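Local coordinates for protein sorting nexin-21 (Mus musculus, PDB 4YMR) that binds membranes rich in phosphatidylinositol 3-phosphate and phosphatidylinositol 4,5-bisphosphate and may act in intracellular trafficking, this chain being its domain-swapped C-terminal PXB/TPR helical domain, at residues Pro95-His100 with Arg112-Gln117; Leu103-Arg106 with Asp110-Gln113. One frame throughout, in Å; residues are numbered along the deposited sequence.

Overall arrangement
Both contacts join helix 93-106 to helix 112-122, the antiparallel pair at one end of this all-helical chain, and their centres lie about 8 Å apart. Contact 1 sits along the bodies of the two helices and is the more buried: a leucine and a serine at its middle are shut off from solvent, helped by the second subunit of the swapped dimer. Contact 2 lies at the turn between the helices, farther from the centre of the chain, where tryptophan and aspartate are exposed. Chemistry changes accordingly, from aliphatic packing with one weak imidazole-hydroxyl bond in contact 1 to an alkyl-indole touch, a probable water bridge and a capping aspartate in contact 2.

Contact 1: Pro95-His100 with Arg112-Gln117; sequences PFLEAH and RQSEAQ
Leu97 is the first residue of 95-100 to reach 112-117, and its two methyl groups divide the work. CD1 rests against the aliphatic part of Gln117, 3.6 Å from Gln117 CG, while CD2 lies 3.8 Å from the Ser114 hydroxyl oxygen OG. The Gln117 side chain runs out fully extended from a CG placed opposite the backbone N (chi1 -176°), so that it crosses the leucine at about a right angle and brings its amide carbon CD within 3.8 Å of Leu97 CD1. Backbones come closest at the same level, with Leu97 CA 5.6 Å from Ser114 CA. These are the facing sides of an antiparallel helical hairpin in the PXB/TPR domain: the axes of 95-100 and 112-117 pass 9.0 Å apart with 144° between their directions. Leu134 of helix 134-140 packs on Phe96 and Ala99, while Leu81 of the second subunit touches both Leu97 and Ser114. One turn beyond Leu97, His100 turns its ring toward the serine. Its ND1 donates to Ser114 OG over 2.8 Å, but the N-H points well off the oxygen (122°) and the bond is weak. The hydroxyl approaches the imidazole obliquely, and Ser114 CB follows at 3.5 Å from His100 ND1.

Contact 2: Leu103-Arg106 with Asp110-Gln113; sequences LSWR and DKRQ
Lys111 lies beside the end of helix 93-106, meeting Ser104 and Trp105 with its alkyl chain at the turn of the antiparallel helical hairpin in the PXB/TPR domain. Near its root, Lys111 CG sits 4.0 Å from Ser104 CB. Farther out, the bend at chi3 (-55°) carries CE to the rim of the indole, where it lies near the ring plane and 3.6 Å from Trp105 CE3; this is an edge contact, with the methylene beside the six-membered ring. Its NZ forms a salt bridge with Glu115, reaching from the turn to the first turn of helix 112-122. Ser104 has its hydroxyl beside its own backbone N (chi1 -73°), and OG stands 3.3 Å from Asp110 O without a direct hydrogen bond. A water donates to Asp110 O over 3.0 Å and probably links it to the serine, though its modelled separation from Ser104 OG is doubtfully short. Ser104 OG also bonds to the carbonyl of His100 and to Arg74 of the second subunit. Asp110 caps the following helix through OD1, which accepts from Arg112 N at 3.3 Å, above the carboxylate plane; from the opposite face Arg112 NE closes a salt bridge to Asp110 OD1 at 2.7 Å, on its syn side.

Contact 1: Pro95-His100 with Arg112-Gln117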
ATOM      1  N   PRO A  95      -2.282  -8.058 -11.582  1.00 38.21           N
ATOM      2  CA  PRO A  95      -1.703  -9.408 -11.556  1.00 31.73           C
ATOM      3  C   PRO A  95      -2.638 -10.471 -10.988  1.00 32.67           C
ATOM      4  O   PRO A  95      -2.616 -11.622 -11.447  1.00 40.80           O
ATOM      5  CB  PRO A  95      -0.486  -9.246 -10.644  1.00 29.65           C
ATOM      6  CG  PRO A  95      -0.114  -7.836 -10.758  1.00 35.21           C
ATOM      7  CD  PRO A  95      -1.372  -7.085 -10.954  1.00 38.00           C
ATOM      8  N   PHE A  96      -3.438 -10.095  -9.997  1.00 31.06           N
ATOM      9  CA  PHE A  96      -4.448 -11.003  -9.459  1.00 25.27           C
ATOM     10  C   PHE A  96      -5.653 -11.229 -10.385  1.00 26.65           C
ATOM     11  O   PHE A  96      -6.102 -12.368 -10.545  1.00 31.74           O
ATOM     12  CB  PHE A  96      -4.871 -10.617  -8.034  1.00 23.56           C
ATOM     13  CG  PHE A  96      -3.951 -11.153  -6.972  1.00 26.00           C
ATOM     14  CD1 PHE A  96      -3.874 -12.524  -6.721  1.00 27.40           C
ATOM     15  CD2 PHE A  96      -3.163 -10.299  -6.230  1.00 20.84           C
ATOM     16  CE1 PHE A  96      -3.014 -13.017  -5.745  1.00 23.11           C
ATOM     17  CE2 PHE A  96      -2.306 -10.781  -5.267  1.00 20.89           C
ATOM     18  CZ  PHE A  96      -2.229 -12.142  -5.022  1.00 22.15           C
ATOM     19  N   LEU A  97      -6.165 -10.165 -11.001  1.00 32.20           N
ATOM     20  CA  LEU A  97      -7.212 -10.338 -12.002  1.00 31.44           C
ATOM     21  C   LEU A  97      -6.759 -11.339 -13.052  1.00 32.06           C
ATOM     22  O   LEU A  97      -7.478 -12.283 -13.353  1.00 39.21           O
ATOM     23  CB  LEU A  97      -7.651  -9.003 -12.628  1.00 27.49           C
ATOM     24  CG  LEU A  97      -8.477  -8.091 -11.700  1.00 31.03           C
ATOM     25  CD1 LEU A  97      -8.821  -6.765 -12.342  1.00 33.08           C
ATOM     26  CD2 LEU A  97      -9.761  -8.770 -11.198  1.00 33.48           C
ATOM     27  N   GLU A  98      -5.548 -11.157 -13.573  1.00 34.53           N
ATOM     28  CA  GLU A  98      -5.007 -12.050 -14.597  1.00 33.36           C
ATOM     29  C   GLU A  98      -4.859 -13.493 -14.084  1.00 36.18           C
ATOM     30  O   GLU A  98      -5.221 -14.450 -14.771  1.00 39.03           O
ATOM     31  CB  GLU A  98      -3.676 -11.511 -15.146  1.00 36.58           C
ATOM     32  CG  GLU A  98      -2.902 -12.483 -16.039  1.00 41.25           C
ATOM     33  CD  GLU A  98      -3.604 -12.754 -17.363  1.00 68.89           C
ATOM     34  OE1 GLU A  98      -3.948 -11.781 -18.067  1.00 76.00           O
ATOM     35  OE2 GLU A  98      -3.817 -13.941 -17.703  1.00 80.22           O
ATOM     36  N   ALA A  99      -4.346 -13.645 -12.871  1.00 30.66           N
ATOM     37  CA  ALA A  99      -4.174 -14.972 -12.300  1.00 32.68           C
ATOM     38  C   ALA A  99      -5.533 -15.619 -12.063  1.00 35.40           C
ATOM     39  O   ALA A  99      -5.691 -16.826 -12.214  1.00 41.61           O
ATOM     40  CB  ALA A  99      -3.379 -14.898 -11.010  1.00 36.54           C
ATOM     41  N   HIS A 100      -6.513 -14.800 -11.698  1.00 37.01           N
ATOM     42  CA  HIS A 100      -7.888 -15.266 -11.503  1.00 32.92           C
ATOM     43  C   HIS A 100      -8.582 -15.682 -12.797  1.00 29.90           C
ATOM     44  O   HIS A 100      -9.323 -16.665 -12.808  1.00 38.02           O
ATOM     45  CB  HIS A 100      -8.729 -14.201 -10.790  1.00 27.92           C
ATOM     46  CG  HIS A 100     -10.022 -14.719 -10.243  1.00 31.00           C
ATOM     47  ND1 HIS A 100     -11.226 -14.549 -10.895  1.00 38.49           N
ATOM     48  CD2 HIS A 100     -10.295 -15.406  -9.109  1.00 32.91           C
ATOM     49  CE1 HIS A 100     -12.187 -15.109 -10.178  1.00 39.38           C
ATOM     50  NE2 HIS A 100     -11.657 -15.632  -9.093  1.00 35.43           N
ATOM     51  N   ARG A 112     -15.790 -13.966 -16.640  1.00 46.09           N
ATOM     52  CA  ARG A 112     -16.163 -12.700 -17.268  1.00 51.09           C
ATOM     53  C   ARG A 112     -16.360 -11.464 -16.383  1.00 58.68           C
ATOM     54  O   ARG A 112     -16.602 -10.369 -16.899  1.00 66.54           O
ATOM     55  CB  ARG A 112     -17.342 -12.881 -18.214  1.00 51.33           C
ATOM     56  CG  ARG A 112     -18.654 -13.096 -17.558  1.00 56.83           C
ATOM     57  CD  ARG A 112     -19.474 -14.000 -18.435  1.00 61.31           C
ATOM     58  NE  ARG A 112     -20.091 -15.062 -17.655  1.00 65.85           N
ATOM     59  CZ  ARG A 112     -21.394 -15.149 -17.428  1.00 73.21           C
ATOM     60  NH1 ARG A 112     -22.223 -14.252 -17.945  1.00 75.35           N
ATOM     61  NH2 ARG A 112     -21.864 -16.143 -16.696  1.00 79.47           N
ATOM     62  N   GLN A 113     -16.243 -11.611 -15.070  1.00 53.54           N
ATOM     63  CA  GLN A 113     -16.300 -10.441 -14.204  1.00 41.37           C
ATOM     64  C   GLN A 113     -14.886  -9.995 -13.927  1.00 37.87           C
ATOM     65  O   GLN A 113     -14.603  -8.807 -13.789  1.00 41.46           O
ATOM     66  CB  GLN A 113     -17.030 -10.750 -12.900  1.00 46.93           C
ATOM     67  CG  GLN A 113     -17.815  -9.567 -12.348  1.00 61.76           C
ATOM     68  CD  GLN A 113     -19.075  -9.258 -13.158  1.00 73.18           C
ATOM     69  OE1 GLN A 113     -19.383  -9.930 -14.149  1.00 76.89           O
ATOM     70  NE2 GLN A 113     -19.815  -8.240 -12.725  1.00 74.30           N
ATOM     71  N   SER A 114     -14.002 -10.976 -13.856  1.00 40.17           N
ATOM     72  CA  SER A 114     -12.584 -10.728 -13.706  1.00 44.67           C
ATOM     73  C   SER A 114     -11.987 -10.203 -15.011  1.00 49.56           C
ATOM     74  O   SER A 114     -11.063  -9.389 -15.003  1.00 38.81           O
ATOM     75  CB  SER A 114     -11.885 -12.013 -13.280  1.00 35.33           C
ATOM     76  OG  SER A 114     -11.628 -11.965 -11.896  1.00 40.16           O
ATOM     77  N   GLU A 115     -12.524 -10.688 -16.127  1.00 51.83           N
ATOM     78  CA  GLU A 115     -12.138 -10.220 -17.451  1.00 52.42           C
ATOM     79  C   GLU A 115     -12.558  -8.775 -17.626  1.00 55.48           C
ATOM     80  O   GLU A 115     -11.727  -7.899 -17.835  1.00 61.43           O
ATOM     81  CB  GLU A 115     -12.814 -11.064 -18.523  1.00 51.44           C
ATOM     82  CG  GLU A 115     -11.893 -11.587 -19.591  1.00 65.70           C
ATOM     83  CD  GLU A 115     -12.497 -12.771 -20.318  1.00 78.99           C
ATOM     84  OE1 GLU A 115     -13.689 -12.697 -20.694  1.00 75.84           O
ATOM     85  OE2 GLU A 115     -11.786 -13.784 -20.493  1.00 85.31           O
ATOM     86  N   ALA A 116     -13.861  -8.536 -17.528  1.00 51.76           N
ATOM     87  CA  ALA A 116     -14.427  -7.214 -17.762  1.00 49.52           C
ATOM     88  C   ALA A 116     -13.758  -6.152 -16.912  1.00 48.11           C
ATOM     89  O   ALA A 116     -13.668  -4.994 -17.318  1.00 58.30           O
ATOM     90  CB  ALA A 116     -15.923  -7.221 -17.508  1.00 51.07           C
ATOM     91  N   GLN A 117     -13.272  -6.550 -15.742  1.00 47.35           N
ATOM     92  CA  GLN A 117     -12.612  -5.607 -14.846  1.00 44.04           C
ATOM     93  C   GLN A 117     -11.191  -5.320 -15.310  1.00 44.11           C
ATOM     94  O   GLN A 117     -10.717  -4.194 -15.193  1.00 47.34           O
ATOM     95  CB  GLN A 117     -12.611  -6.126 -13.407  1.00 40.36           C
ATOM     96  CG  GLN A 117     -12.011  -5.140 -12.403  1.00 42.62           C
ATOM     97  CD  GLN A 117     -12.160  -5.597 -10.957  1.00 43.06           C
ATOM     98  OE1 GLN A 117     -12.923  -6.525 -10.655  1.00 48.48           O
ATOM     99  NE2 GLN A 117     -11.431  -4.945 -10.057  1.00 33.86           N
TER

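Contact 2: Leu103-Arg106 with Asp110-Gln113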
ATOM      1  N   LEU A 103      -6.735 -18.958 -13.777  1.00 42.44           N
ATOM      2  CA  LEU A 103      -7.063 -20.077 -12.884  1.00 36.89           C
ATOM      3  C   LEU A 103      -8.515 -20.555 -13.018  1.00 45.83           C
ATOM      4  O   LEU A 103      -8.825 -21.713 -12.706  1.00 50.31           O
ATOM      5  CB  LEU A 103      -6.706 -19.755 -11.420  1.00 33.06           C
ATOM      6  CG  LEU A 103      -5.200 -19.690 -11.093  1.00 39.07           C
ATOM      7  CD1 LEU A 103      -4.890 -18.954  -9.783  1.00 28.76           C
ATOM      8  CD2 LEU A 103      -4.589 -21.095 -11.082  1.00 44.71           C
ATOM      9  N   SER A 104      -9.398 -19.664 -13.479  1.00 46.29           N
ATOM     10  CA  SER A 104     -10.793 -20.009 -13.770  1.00 41.22           C
ATOM     11  C   SER A 104     -10.907 -20.921 -14.995  1.00 46.64           C
ATOM     12  O   SER A 104     -11.766 -21.798 -15.041  1.00 54.30           O
ATOM     13  CB  SER A 104     -11.640 -18.751 -13.978  1.00 43.77           C
ATOM     14  OG  SER A 104     -11.872 -18.081 -12.757  1.00 30.04           O
ATOM     15  N   TRP A 105     -10.033 -20.706 -15.976  1.00 51.91           N
ATOM     16  CA  TRP A 105      -9.926 -21.572 -17.155  1.00 54.02           C
ATOM     17  C   TRP A 105      -9.461 -22.980 -16.785  1.00 46.60           C
ATOM     18  O   TRP A 105     -10.151 -23.948 -17.044  1.00 42.38           O
ATOM     19  CB  TRP A 105      -8.952 -20.965 -18.163  1.00 62.90           C
ATOM     20  CG  TRP A 105      -9.054 -21.540 -19.550  1.00 77.17           C
ATOM     21  CD1 TRP A 105      -8.242 -22.487 -20.115  1.00 77.95           C
ATOM     22  CD2 TRP A 105     -10.016 -21.188 -20.551  1.00 86.11           C
ATOM     23  NE1 TRP A 105      -8.645 -22.747 -21.404  1.00 85.62           N
ATOM     24  CE2 TRP A 105      -9.731 -21.963 -21.698  1.00 91.92           C
ATOM     25  CE3 TRP A 105     -11.089 -20.291 -20.593  1.00 87.44           C
ATOM     26  CZ2 TRP A 105     -10.486 -21.870 -22.869  1.00 95.62           C
ATOM     27  CZ3 TRP A 105     -11.837 -20.200 -21.756  1.00 91.16           C
ATOM     28  CH2 TRP A 105     -11.532 -20.985 -22.877  1.00 93.10           C
ATOM     29  N   ARG A 106      -8.282 -23.085 -16.180  1.00 59.02           N
ATOM     30  CA  ARG A 106      -7.776 -24.365 -15.678  1.00 60.96           C
ATOM     31  C   ARG A 106      -8.822 -25.173 -14.895  1.00 60.82           C
ATOM     32  O   ARG A 106      -8.778 -26.408 -14.891  1.00 61.13           O
ATOM     33  CB  ARG A 106      -6.524 -24.148 -14.819  1.00 56.18           C
ATOM     34  CG  ARG A 106      -6.020 -25.387 -14.066  1.00 58.49           C
ATOM     35  CD  ARG A 106      -5.357 -26.446 -14.967  1.00 59.43           C
ATOM     36  NE  ARG A 106      -4.722 -27.487 -14.154  1.00 63.22           N
ATOM     37  CZ  ARG A 106      -5.359 -28.544 -13.652  1.00 65.46           C
ATOM     38  NH1 ARG A 106      -6.650 -28.724 -13.893  1.00 69.23           N
ATOM     39  NH2 ARG A 106      -4.707 -29.424 -12.907  1.00 56.60           N
ATOM     40  N   ASP A 110     -16.159 -19.528 -14.411  1.00 30.25           N
ATOM     41  CA  ASP A 110     -16.499 -18.280 -15.097  1.00 30.94           C
ATOM     42  C   ASP A 110     -15.398 -17.228 -14.995  1.00 37.55           C
ATOM     43  O   ASP A 110     -14.821 -17.027 -13.934  1.00 35.43           O
ATOM     44  CB  ASP A 110     -17.828 -17.727 -14.555  1.00 31.68           C
ATOM     45  CG  ASP A 110     -18.370 -16.541 -15.364  1.00 36.77           C
ATOM     46  OD1 ASP A 110     -18.017 -16.392 -16.551  1.00 47.48           O
ATOM     47  OD2 ASP A 110     -19.176 -15.761 -14.811  1.00 43.84           O
ATOM     48  N   LYS A 111     -15.125 -16.555 -16.116  1.00 51.45           N
ATOM     49  CA  LYS A 111     -14.030 -15.589 -16.226  1.00 42.18           C
ATOM     50  C   LYS A 111     -14.510 -14.166 -16.361  1.00 38.72           C
ATOM     51  O   LYS A 111     -13.719 -13.243 -16.241  1.00 49.97           O
ATOM     52  CB  LYS A 111     -13.233 -15.833 -17.499  1.00 44.90           C
ATOM     53  CG  LYS A 111     -12.195 -16.908 -17.488  1.00 67.27           C
ATOM     54  CD  LYS A 111     -11.540 -16.933 -18.880  1.00 87.60           C
ATOM     55  CE  LYS A 111     -12.594 -17.102 -19.987  1.00 92.98           C
ATOM     56  NZ  LYS A 111     -12.660 -15.982 -20.984  1.00 90.64           N
ATOM     57  N   ARG A 112     -15.790 -13.966 -16.640  1.00 46.09           N
ATOM     58  CA  ARG A 112     -16.163 -12.700 -17.268  1.00 51.09           C
ATOM     59  C   ARG A 112     -16.360 -11.464 -16.383  1.00 58.68           C
ATOM     60  O   ARG A 112     -16.602 -10.369 -16.899  1.00 66.54           O
ATOM     61  CB  ARG A 112     -17.342 -12.881 -18.214  1.00 51.33           C
ATOM     62  CG  ARG A 112     -18.654 -13.096 -17.558  1.00 56.83           C
ATOM     63  CD  ARG A 112     -19.474 -14.000 -18.435  1.00 61.31           C
ATOM     64  NE  ARG A 112     -20.091 -15.062 -17.655  1.00 65.85           N
ATOM     65  CZ  ARG A 112     -21.394 -15.149 -17.428  1.00 73.21           C
ATOM     66  NH1 ARG A 112     -22.223 -14.252 -17.945  1.00 75.35           N
ATOM     67  NH2 ARG A 112     -21.864 -16.143 -16.696  1.00 79.47           N
ATOM     68  N   GLN A 113     -16.243 -11.611 -15.070  1.00 53.54           N
ATOM     69  CA  GLN A 113     -16.300 -10.441 -14.204  1.00 41.37           C
ATOM     70  C   GLN A 113     -14.886  -9.995 -13.927  1.00 37.87           C
ATOM     71  O   GLN A 113     -14.603  -8.807 -13.789  1.00 41.46           O
ATOM     72  CB  GLN A 113     -17.030 -10.750 -12.900  1.00 46.93           C
ATOM     73  CG  GLN A 113     -17.815  -9.567 -12.348  1.00 61.76           C
ATOM     74  CD  GLN A 113     -19.075  -9.258 -13.158  1.00 73.18           C
ATOM     75  OE1 GLN A 113     -19.383  -9.930 -14.149  1.00 76.89           O
ATOM     76  NE2 GLN A 113     -19.815  -8.240 -12.725  1.00 74.30           N
TER
HETATM   77  O   HOH W   1     -12.229 -15.729 -13.137  1.00 49.64           O